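PDB 1CO6: protein (cytochrome C2) from Blastochloris viridis, which carries electrons through its covalently bound heme c, donating them to the oxidized bacteriochlorophyll in photophosphorylation and possibly serving the respiratory chain. Local coordinates for residues A[88-91]-A[92-96]. Residues are numbered along the deposited sequence; the frame is centred on the assembly and turned at random.
Sequences QKVS and DLIAY
The amide N of L93 reaches the carbonyl O of K89 at 2.7 Å, the shortest of four successive i to i+4 backbone bonds that wind this part of the C-terminal alpha-helix 87-98 of the cytochrome c fold. The next bond, I94 N to V90 O, is the straightest of the four, with an N-H...O angle of 171°. D92 N bonds Q88 O at 2.9 Å, and A95 N bonds S91 O at a longer 3.2 Å.

Side chains one turn apart meet on two flanks. V90 and I94 slant across each other, CG1 of V90 lying 4.1 Å from CD1 of I94. V90 CG1 is placed for this by lying anti to its own backbone N (chi1 172°). The carboxylate of D92 lies beside the amide of Q88, the two planes inclined by 39°; D92 OD1 also accepts a hydrogen bond from D2 N, tying the buried carboxylate to the N-terminal end of the chain. S91 OG is hydrogen-bonded to E87 O and to R64 NH2 of helix 60-68, the helix that V90 and I94 also touch. L93 packs on F10 of helix 3-14, part of the pairing of N- and C-terminal helices that is a hallmark of the cytochrome c fold, and brings helix 87-98 up to the heme c, about 4 Å from the L93 side chain. Its CB also sits close against the backbone of the preceding turn, 3.1 Å from K89 O.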
loop_
_atom_site.group_PDB
_atom_site.type_symbol
_atom_site.label_atom_id
_atom_site.label_comp_id
_atom_site.label_asym_id
_atom_site.label_seq_id
_atom_site.Cartn_x
_atom_site.Cartn_y
_atom_site.Cartn_z
ATOM N N GLN A 88 -0.790 11.568 -11.439
ATOM C CA GLN A 88 -2.243 11.554 -11.388
ATOM C C GLN A 88 -2.700 10.182 -10.868
ATOM O O GLN A 88 -3.590 10.120 -10.005
ATOM C CB GLN A 88 -2.854 11.920 -12.753
ATOM C CG GLN A 88 -4.374 11.994 -12.748
ATOM C CD GLN A 88 -4.988 12.951 -11.772
ATOM O OE1 GLN A 88 -5.716 12.682 -10.788
ATOM N NE2 GLN A 88 -4.680 14.213 -11.985
ATOM N N LYS A 89 -2.085 9.115 -11.406
ATOM C CA LYS A 89 -2.448 7.755 -10.961
ATOM C C LYS A 89 -2.236 7.551 -9.460
ATOM O O LYS A 89 -3.108 6.967 -8.794
ATOM C CB LYS A 89 -1.652 6.686 -11.706
ATOM C CG LYS A 89 -2.108 6.622 -13.165
ATOM C CD LYS A 89 -1.506 5.347 -13.765
ATOM C CE LYS A 89 -2.164 5.042 -15.099
ATOM N NZ LYS A 89 -1.698 6.023 -16.116
ATOM N N VAL A 90 -1.103 8.057 -8.983
ATOM C CA VAL A 90 -0.728 7.979 -7.550
ATOM C C VAL A 90 -1.784 8.720 -6.733
ATOM O O VAL A 90 -2.304 8.225 -5.730
ATOM C CB VAL A 90 0.746 8.393 -7.326
ATOM C CG1 VAL A 90 1.064 8.508 -5.809
ATOM C CG2 VAL A 90 1.749 7.450 -7.984
ATOM N N SER A 91 -2.084 9.951 -7.142
ATOM C CA SER A 91 -3.127 10.784 -6.489
ATOM C C SER A 91 -4.449 10.031 -6.466
ATOM O O SER A 91 -5.138 9.983 -5.426
ATOM C CB SER A 91 -3.208 12.156 -7.160
ATOM O OG SER A 91 -1.973 12.843 -7.036
ATOM N N ASP A 92 -4.846 9.359 -7.533
ATOM C CA ASP A 92 -6.112 8.588 -7.585
ATOM C C ASP A 92 -6.059 7.376 -6.636
ATOM O O ASP A 92 -6.992 7.124 -5.867
ATOM C CB ASP A 92 -6.483 8.172 -9.013
ATOM C CG ASP A 92 -6.875 9.425 -9.824
ATOM O OD1 ASP A 92 -7.268 10.445 -9.271
ATOM O OD2 ASP A 92 -6.716 9.332 -11.046
ATOM N N LEU A 93 -4.896 6.695 -6.754
ATOM C CA LEU A 93 -4.638 5.522 -5.899
ATOM C C LEU A 93 -4.792 5.833 -4.418
ATOM O O LEU A 93 -5.397 5.060 -3.644
ATOM C CB LEU A 93 -3.205 5.084 -6.309
ATOM C CG LEU A 93 -2.717 3.895 -5.475
ATOM C CD1 LEU A 93 -3.643 2.712 -5.755
ATOM C CD2 LEU A 93 -1.259 3.625 -5.859
ATOM N N ILE A 94 -4.168 6.922 -3.985
ATOM C CA ILE A 94 -4.262 7.420 -2.621
ATOM C C ILE A 94 -5.737 7.630 -2.265
ATOM O O ILE A 94 -6.141 7.134 -1.166
ATOM C CB ILE A 94 -3.463 8.732 -2.356
ATOM C CG1 ILE A 94 -1.954 8.491 -2.444
ATOM C CG2 ILE A 94 -3.849 9.347 -0.954
ATOM C CD1 ILE A 94 -1.093 9.781 -2.553
ATOM N N ALA A 95 -6.493 8.286 -3.131
ATOM C CA ALA A 95 -7.929 8.538 -2.845
ATOM C C ALA A 95 -8.705 7.248 -2.558
ATOM O O ALA A 95 -9.514 7.157 -1.599
ATOM C CB ALA A 95 -8.527 9.298 -4.020
ATOM N N TYR A 96 -8.414 6.222 -3.383
ATOM C CA TYR A 96 -9.073 4.925 -3.240
ATOM C C TYR A 96 -8.757 4.210 -1.913
ATOM O O TYR A 96 -9.615 3.718 -1.184
ATOM C CB TYR A 96 -8.699 4.025 -4.449
ATOM C CG TYR A 96 -9.364 2.666 -4.297
ATOM C CD1 TYR A 96 -10.746 2.467 -4.422
ATOM C CD2 TYR A 96 -8.552 1.548 -4.047
ATOM C CE1 TYR A 96 -11.332 1.191 -4.308
ATOM C CE2 TYR A 96 -9.107 0.266 -3.909
ATOM C CZ TYR A 96 -10.499 0.118 -4.042
ATOM O OH TYR A 96 -10.978 -1.134 -3.846
#